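Local coordinates for hypothetical protein (Staphylococcus aureus subsp. aureus, PDB 1QYI) that is of unknown function but belongs to the HAD-like hydrolase family, so it is probably a hydrolase, perhaps a phosphatase, at residues T205-I213 with R240-N251; V217-K228 with N251-E259. One frame throughout, in Å; residues are numbered along the deposited sequence.

Contact 1: T205-I213 with R240-N251; sequences TGYIYQEII and RPYTETVVPFEN
The carboxylate of Glu-211 meets the guanidinium of Arg-240 at its edge, and the two planes are turned 76° apart. NH2 of Arg-240 reaches OE2 of Glu-211 at 3.3 Å, and NH1 of Arg-240 reaches OE1 of Glu-211 at 3.5 Å. Both bonds of this salt bridge are weak. NH1 of Arg-240 also donates to the backbone O of Glu-244, 2.9 Å away and almost in the guanidinium plane. This helps to fix the rotation of the guanidinium, which meets the first turn of the helix by its edge. The strongest partner of Arg-240 lies elsewhere: its NH2 pairs with Asp-9, part of a probable HAD motif.

The Tyr-209 ring has Ile-208 CG2 over one face, and CB of Asn-251 at its edge. Val-247 CG1 comes in obliquely, 3.4 Å from Tyr-209 CE1. A type I turn from Gly-206 to Tyr-209 presents Ile-208 to the helix. With CG1 anti to the backbone N (chi1 -173°), Ile-208 extends over it. Ile-208 CG1 packs on Pro-248 CG at 3.5 Å. Ile-208 CD1 lies 3.7 Å from Val-247 CB.

The contact joins the loop between helices 172-195 and 217-229 to helix 242-252. Leu-190 and Tyr-185 of helix 172-195 touch Tyr-209 and Arg-240.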
# COMPACT_ATOMS: atom_id res chain seq x y z
N THR A 205 15.11 -9.73 4.14
CA THR A 205 15.40 -8.67 5.09
C THR A 205 14.29 -7.63 5.24
O THR A 205 14.18 -6.96 6.27
CB THR A 205 16.69 -7.99 4.69
OG1 THR A 205 16.66 -7.68 3.29
CG2 THR A 205 17.87 -8.92 4.95
N GLY A 206 13.46 -7.50 4.21
CA GLY A 206 12.37 -6.55 4.26
C GLY A 206 12.61 -5.22 3.56
O GLY A 206 13.37 -4.38 4.04
N TYR A 207 11.95 -5.04 2.43
CA TYR A 207 12.09 -3.81 1.66
C TYR A 207 11.49 -2.62 2.39
O TYR A 207 11.37 -1.53 1.82
CB TYR A 207 11.43 -3.99 0.29
CG TYR A 207 12.22 -4.93 -0.59
CD1 TYR A 207 13.37 -4.49 -1.25
CD2 TYR A 207 11.87 -6.27 -0.69
CE1 TYR A 207 14.16 -5.37 -1.99
CE2 TYR A 207 12.66 -7.16 -1.43
CZ TYR A 207 13.80 -6.69 -2.07
OH TYR A 207 14.58 -7.56 -2.79
N ILE A 208 11.11 -2.82 3.65
CA ILE A 208 10.56 -1.73 4.43
C ILE A 208 11.76 -0.87 4.80
O ILE A 208 11.64 0.33 5.03
CB ILE A 208 9.86 -2.23 5.73
CG1 ILE A 208 9.15 -1.08 6.41
CG2 ILE A 208 10.88 -2.84 6.70
CD1 ILE A 208 8.28 -1.52 7.57
N TYR A 209 12.93 -1.51 4.82
CA TYR A 209 14.18 -0.82 5.13
C TYR A 209 14.80 -0.17 3.89
O TYR A 209 15.76 0.58 4.01
CB TYR A 209 15.16 -1.81 5.74
CG TYR A 209 14.71 -2.38 7.05
CD1 TYR A 209 14.79 -1.64 8.23
CD2 TYR A 209 14.24 -3.69 7.13
CE1 TYR A 209 14.44 -2.20 9.45
CE2 TYR A 209 13.87 -4.25 8.34
CZ TYR A 209 13.98 -3.51 9.50
OH TYR A 209 13.65 -4.09 10.72
N GLN A 210 14.26 -0.46 2.71
CA GLN A 210 14.80 0.13 1.49
C GLN A 210 13.69 0.89 0.80
O GLN A 210 13.51 0.79 -0.42
CB GLN A 210 15.34 -0.94 0.55
CG GLN A 210 16.09 -2.05 1.27
CD GLN A 210 16.85 -2.94 0.33
OE1 GLN A 210 17.32 -4.01 0.72
NE2 GLN A 210 17.01 -2.51 -0.92
N GLU A 211 12.94 1.65 1.59
CA GLU A 211 11.82 2.43 1.09
C GLU A 211 12.33 3.55 0.16
O GLU A 211 13.40 4.12 0.36
CB GLU A 211 11.05 3.00 2.29
CG GLU A 211 9.58 3.32 2.04
CD GLU A 211 8.66 2.10 2.09
OE1 GLU A 211 8.66 1.37 3.11
OE2 GLU A 211 7.92 1.86 1.12
N ILE A 212 11.54 3.83 -0.87
CA ILE A 212 11.85 4.87 -1.86
C ILE A 212 11.66 6.27 -1.26
O ILE A 212 10.55 6.67 -0.92
CB ILE A 212 10.95 4.72 -3.11
CG1 ILE A 212 10.02 3.52 -2.97
CG2 ILE A 212 11.82 4.48 -4.33
CD1 ILE A 212 9.01 3.57 -1.79
N ILE A 213 12.75 7.02 -1.16
CA ILE A 213 12.68 8.35 -0.60
C ILE A 213 12.23 9.36 -1.65
O ILE A 213 12.55 9.22 -2.83
CB ILE A 213 14.06 8.80 -0.06
CG1 ILE A 213 14.87 7.60 0.46
CG2 ILE A 213 13.87 9.86 1.01
CD1 ILE A 213 14.29 6.90 1.68
N ARG A 240 -0.72 4.27 6.61
CA ARG A 240 0.16 3.13 6.85
C ARG A 240 -0.01 2.61 8.28
O ARG A 240 -0.29 3.39 9.20
CB ARG A 240 1.62 3.55 6.69
CG ARG A 240 2.04 4.00 5.30
CD ARG A 240 3.53 4.26 5.28
NE ARG A 240 4.07 4.31 3.93
CZ ARG A 240 5.23 3.77 3.57
NH1 ARG A 240 5.99 3.14 4.46
NH2 ARG A 240 5.64 3.87 2.31
N PRO A 241 0.12 1.29 8.48
CA PRO A 241 -0.02 0.78 9.85
C PRO A 241 1.20 1.20 10.68
O PRO A 241 2.17 1.77 10.15
CB PRO A 241 -0.14 -0.73 9.66
CG PRO A 241 0.61 -0.98 8.37
CD PRO A 241 0.13 0.18 7.51
N TYR A 242 1.16 0.89 11.97
CA TYR A 242 2.24 1.24 12.89
C TYR A 242 3.66 0.93 12.44
O TYR A 242 4.50 1.82 12.39
CB TYR A 242 2.03 0.58 14.25
CG TYR A 242 3.13 0.91 15.23
CD1 TYR A 242 3.29 2.22 15.71
CD2 TYR A 242 4.02 -0.07 15.68
CE1 TYR A 242 4.29 2.54 16.62
CE2 TYR A 242 5.03 0.24 16.59
CZ TYR A 242 5.16 1.55 17.06
OH TYR A 242 6.15 1.85 17.97
N THR A 243 3.92 -0.33 12.15
CA THR A 243 5.25 -0.75 11.76
C THR A 243 5.74 -0.14 10.45
O THR A 243 6.91 0.25 10.33
CB THR A 243 5.32 -2.26 11.63
OG1 THR A 243 4.62 -2.67 10.44
CG2 THR A 243 4.68 -2.91 12.85
N GLU A 244 4.86 -0.07 9.46
CA GLU A 244 5.21 0.48 8.16
C GLU A 244 5.52 1.97 8.23
O GLU A 244 6.01 2.56 7.26
CB GLU A 244 4.08 0.21 7.16
CG GLU A 244 4.27 -1.10 6.40
CD GLU A 244 2.96 -1.79 6.03
OE1 GLU A 244 2.07 -1.11 5.47
OE2 GLU A 244 2.84 -3.01 6.27
N THR A 245 5.25 2.57 9.39
CA THR A 245 5.51 3.99 9.63
C THR A 245 6.76 4.15 10.50
O THR A 245 7.73 4.81 10.11
CB THR A 245 4.33 4.65 10.37
OG1 THR A 245 3.10 4.23 9.77
CG2 THR A 245 4.43 6.16 10.30
N VAL A 246 6.74 3.54 11.68
CA VAL A 246 7.87 3.63 12.60
C VAL A 246 9.20 3.08 12.02
O VAL A 246 10.17 3.82 11.92
CB VAL A 246 7.55 2.92 13.94
CG1 VAL A 246 8.83 2.68 14.74
CG2 VAL A 246 6.61 3.79 14.74
N VAL A 247 9.22 1.80 11.65
CA VAL A 247 10.43 1.18 11.12
C VAL A 247 11.12 2.00 10.04
O VAL A 247 12.32 2.27 10.13
CB VAL A 247 10.12 -0.23 10.57
CG1 VAL A 247 11.39 -0.88 10.04
CG2 VAL A 247 9.51 -1.08 11.67
N PRO A 248 10.38 2.41 9.00
CA PRO A 248 11.00 3.20 7.93
C PRO A 248 11.62 4.50 8.47
O PRO A 248 12.80 4.77 8.25
CB PRO A 248 9.84 3.47 6.97
CG PRO A 248 8.92 2.30 7.21
CD PRO A 248 8.96 2.14 8.70
N PHE A 249 10.82 5.29 9.17
CA PHE A 249 11.29 6.55 9.73
C PHE A 249 12.46 6.34 10.68
O PHE A 249 13.39 7.15 10.74
CB PHE A 249 10.16 7.29 10.45
CG PHE A 249 9.35 8.20 9.55
CD1 PHE A 249 8.77 7.70 8.38
CD2 PHE A 249 9.17 9.54 9.86
CE1 PHE A 249 8.02 8.53 7.55
CE2 PHE A 249 8.42 10.37 9.03
CZ PHE A 249 7.85 9.86 7.87
N GLU A 250 12.40 5.24 11.42
CA GLU A 250 13.44 4.88 12.37
C GLU A 250 14.75 4.64 11.62
O GLU A 250 15.75 5.31 11.89
CB GLU A 250 12.98 3.62 13.11
CG GLU A 250 14.07 2.74 13.66
CD GLU A 250 15.06 3.49 14.50
OE1 GLU A 250 14.62 4.23 15.41
OE2 GLU A 250 16.27 3.35 14.24
N ASN A 251 14.74 3.70 10.68
CA ASN A 251 15.91 3.37 9.87
C ASN A 251 16.48 4.59 9.15
O ASN A 251 17.70 4.69 8.98
CB ASN A 251 15.51 2.27 8.86
CG ASN A 251 16.53 2.08 7.74
OD1 ASN A 251 16.27 2.42 6.58
ND2 ASN A 251 17.69 1.52 8.06

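Contact 2: V217-K228 with N251-E259; sequences VDEVKVLLNDLK and NLGLLPYFE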
# COMPACT_ATOMS: atom_id res chain seq x y z
N VAL A 217 17.04 12.63 2.69
CA VAL A 217 16.85 12.70 4.13
C VAL A 217 17.70 13.76 4.82
O VAL A 217 17.22 14.51 5.68
CB VAL A 217 17.12 11.33 4.76
CG1 VAL A 217 16.84 11.36 6.25
CG2 VAL A 217 16.25 10.29 4.08
N ASP A 218 18.98 13.82 4.45
CA ASP A 218 19.89 14.79 5.04
C ASP A 218 19.37 16.22 4.86
O ASP A 218 19.65 17.10 5.68
CB ASP A 218 21.28 14.64 4.41
CG ASP A 218 21.30 15.03 2.95
OD1 ASP A 218 20.28 14.80 2.26
OD2 ASP A 218 22.33 15.56 2.50
N GLU A 219 18.61 16.45 3.79
CA GLU A 219 18.03 17.77 3.52
C GLU A 219 16.77 18.01 4.35
O GLU A 219 16.54 19.13 4.81
CB GLU A 219 17.68 17.90 2.03
CG GLU A 219 18.51 18.91 1.26
CD GLU A 219 18.15 18.96 -0.22
OE1 GLU A 219 18.43 17.98 -0.95
OE2 GLU A 219 17.57 19.98 -0.66
N VAL A 220 15.95 16.97 4.55
CA VAL A 220 14.74 17.11 5.35
C VAL A 220 15.06 17.15 6.84
O VAL A 220 14.32 17.73 7.62
CB VAL A 220 13.70 15.97 5.08
CG1 VAL A 220 13.63 15.65 3.61
CG2 VAL A 220 14.03 14.75 5.91
N LYS A 221 16.18 16.54 7.23
CA LYS A 221 16.56 16.53 8.63
C LYS A 221 16.90 17.95 9.09
O LYS A 221 16.82 18.25 10.28
CB LYS A 221 17.77 15.62 8.87
CG LYS A 221 17.45 14.13 8.94
CD LYS A 221 18.75 13.33 8.99
CE LYS A 221 18.50 11.84 9.16
NZ LYS A 221 19.74 11.03 8.99
N VAL A 222 17.28 18.81 8.14
CA VAL A 222 17.60 20.20 8.45
C VAL A 222 16.32 21.03 8.47
O VAL A 222 16.17 21.96 9.26
CB VAL A 222 18.56 20.82 7.40
CG1 VAL A 222 18.79 22.29 7.72
CG2 VAL A 222 19.88 20.07 7.38
N LEU A 223 15.39 20.68 7.58
CA LEU A 223 14.11 21.36 7.49
C LEU A 223 13.29 21.10 8.74
O LEU A 223 12.70 22.01 9.31
CB LEU A 223 13.34 20.88 6.25
CG LEU A 223 11.82 21.08 6.19
CD1 LEU A 223 11.47 22.57 6.20
CD2 LEU A 223 11.28 20.39 4.94
N LEU A 224 13.24 19.84 9.16
CA LEU A 224 12.49 19.47 10.35
C LEU A 224 13.09 20.12 11.59
O LEU A 224 12.38 20.61 12.46
CB LEU A 224 12.47 17.94 10.52
CG LEU A 224 11.76 17.18 9.41
CD1 LEU A 224 11.86 15.68 9.67
CD2 LEU A 224 10.31 17.62 9.34
N ASN A 225 14.42 20.11 11.65
CA ASN A 225 15.16 20.70 12.75
C ASN A 225 14.86 22.19 12.88
O ASN A 225 14.57 22.68 13.97
CB ASN A 225 16.66 20.47 12.53
CG ASN A 225 17.48 20.76 13.77
OD1 ASN A 225 17.20 20.25 14.86
ND2 ASN A 225 18.52 21.58 13.61
N ASP A 226 14.93 22.93 11.77
CA ASP A 226 14.64 24.36 11.81
C ASP A 226 13.17 24.57 12.15
O ASP A 226 12.83 25.52 12.85
CB ASP A 226 14.96 25.03 10.48
CG ASP A 226 16.39 24.82 10.04
OD1 ASP A 226 17.28 24.67 10.91
OD2 ASP A 226 16.63 24.83 8.81
N LEU A 227 12.30 23.70 11.64
CA LEU A 227 10.87 23.80 11.90
C LEU A 227 10.66 23.81 13.41
O LEU A 227 9.85 24.59 13.93
CB LEU A 227 10.13 22.62 11.28
CG LEU A 227 9.23 22.83 10.06
CD1 LEU A 227 9.80 23.88 9.12
CD2 LEU A 227 9.06 21.49 9.35
N LYS A 228 11.38 22.95 14.11
CA LYS A 228 11.28 22.88 15.56
C LYS A 228 11.91 24.14 16.13
O LYS A 228 11.42 24.72 17.10
CB LYS A 228 11.97 21.63 16.09
CG LYS A 228 11.06 20.38 16.10
CD LYS A 228 11.83 19.12 15.75
CE LYS A 228 12.07 18.24 16.96
NZ LYS A 228 10.84 17.50 17.35
N ASN A 251 14.74 3.70 10.68
CA ASN A 251 15.91 3.37 9.87
C ASN A 251 16.48 4.59 9.15
O ASN A 251 17.70 4.69 8.98
CB ASN A 251 15.51 2.27 8.86
CG ASN A 251 16.53 2.08 7.74
OD1 ASN A 251 16.27 2.42 6.58
ND2 ASN A 251 17.69 1.52 8.06
N LEU A 252 15.62 5.52 8.76
CA LEU A 252 16.05 6.71 8.04
C LEU A 252 16.59 7.84 8.91
O LEU A 252 17.31 8.71 8.42
CB LEU A 252 14.90 7.25 7.19
CG LEU A 252 14.42 6.31 6.08
CD1 LEU A 252 13.08 6.80 5.55
CD2 LEU A 252 15.46 6.25 4.98
N GLY A 253 16.24 7.82 10.19
CA GLY A 253 16.70 8.87 11.10
C GLY A 253 15.76 10.06 11.17
O GLY A 253 16.18 11.16 11.51
N LEU A 254 14.48 9.85 10.88
CA LEU A 254 13.52 10.93 10.92
C LEU A 254 12.69 10.86 12.19
O LEU A 254 12.22 11.87 12.71
CB LEU A 254 12.60 10.87 9.70
CG LEU A 254 13.29 10.91 8.33
CD1 LEU A 254 12.27 10.67 7.24
CD2 LEU A 254 13.99 12.25 8.14
N LEU A 255 12.52 9.65 12.70
CA LEU A 255 11.73 9.42 13.91
C LEU A 255 12.05 10.39 15.05
O LEU A 255 11.14 10.89 15.71
CB LEU A 255 11.91 7.98 14.38
CG LEU A 255 10.82 7.48 15.32
CD1 LEU A 255 9.48 7.55 14.61
CD2 LEU A 255 11.13 6.06 15.76
N PRO A 256 13.34 10.65 15.32
CA PRO A 256 13.70 11.57 16.41
C PRO A 256 13.04 12.96 16.36
O PRO A 256 13.04 13.68 17.36
CB PRO A 256 15.22 11.64 16.30
CG PRO A 256 15.57 10.24 15.87
CD PRO A 256 14.53 9.96 14.80
N TYR A 257 12.47 13.31 15.21
CA TYR A 257 11.81 14.61 15.02
C TYR A 257 10.30 14.53 15.23
O TYR A 257 9.59 15.51 15.02
CB TYR A 257 12.07 15.15 13.61
CG TYR A 257 13.52 15.35 13.30
CD1 TYR A 257 14.24 16.41 13.87
CD2 TYR A 257 14.20 14.47 12.46
CE1 TYR A 257 15.59 16.59 13.59
CE2 TYR A 257 15.54 14.63 12.18
CZ TYR A 257 16.24 15.69 12.75
OH TYR A 257 17.58 15.82 12.47
N PHE A 258 9.83 13.35 15.63
CA PHE A 258 8.40 13.14 15.85
C PHE A 258 8.17 12.41 17.16
O PHE A 258 8.67 11.30 17.34
CB PHE A 258 7.82 12.30 14.71
CG PHE A 258 8.00 12.90 13.36
CD1 PHE A 258 7.03 13.75 12.83
CD2 PHE A 258 9.13 12.63 12.60
CE1 PHE A 258 7.19 14.32 11.58
CE2 PHE A 258 9.30 13.19 11.34
CZ PHE A 258 8.33 14.04 10.83
N GLU A 259 7.42 13.02 18.07
CA GLU A 259 7.11 12.38 19.35
C GLU A 259 6.17 11.21 19.09
O GLU A 259 5.20 11.34 18.36
CB GLU A 259 6.41 13.36 20.29
CG GLU A 259 7.15 13.60 21.58
CD GLU A 259 8.52 14.20 21.34
OE1 GLU A 259 9.36 13.51 20.73
OE2 GLU A 259 8.73 15.37 21.75
O HOH W 1 10.01 15.63 18.94
O HOH W 2 7.98 16.92 16.78
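Leu-254 CD2 packs against two valines of helix 217-229, 3.4 Å from Val-220 CG2 and 3.5 Å from Val-217 CG1. This is the tight part of the contact. It continues through Leu-224, whose CB sits over one face of the Tyr-257 ring, 4.2 Å from the centroid, in a CH-pi contact. The CD1 of Leu-224 reaches on to Phe-258 CE2 at 3.9 Å. Leu-234 and Phe-6 of the central sheet also touch Leu-224 and Phe-258.

The more open side is lined by two lysines. Lys-221 lays its CB and CG along the hydroxyl end of Tyr-257, with Lys-221 CG 3.8 Å from Tyr-257 CE2. Lys-221 NZ makes a weak bond to Leu-252 O at 3.4 Å. That carbonyl belongs to the helix end, where Gly-253 forms a Schellman motif. The bent chain of Lys-228 brings its CD to the edge of the Tyr-257 ring, and Lys-228 NZ bonds weakly to Tyr-257 O at 3.3 Å. Water 2 links the same two atoms, its bond from NZ weak. Water 1 takes a 2.6 Å bond from Lys-228 NZ and gives a weak one to Glu-259 OE1.

Apolar packing probably does most to hold the segments together. The weak direct lysine bonds to backbone carbonyls probably contribute less.

Overall arrangement
Contacts 1 and 2 share helix 242-252, and their centres are 15 Å apart. Contact 1 uses the helix from its start. Contact 2 uses Leu-252 at its end and the chain beyond. Phe-249 O probably accepts hydrogen bonds from Leu-254 N (2.9 Å) and Leu-255 N (3.3 Å), which join the two across the helix end. Ile-213 CD1 also packs on Leu-252 CD2 at 3.6 Å. The parallel sheet fits a Rossmann-like HAD core. Contact 1 reaches the probable active site through Arg-240, which pairs with Asp-9. Asp-9 follows strand 3-6 in a DVDG sequence resembling the HAD DxDx motif. Contact 2 packs helix 217-229 on the 251-259 chain, at the sheet.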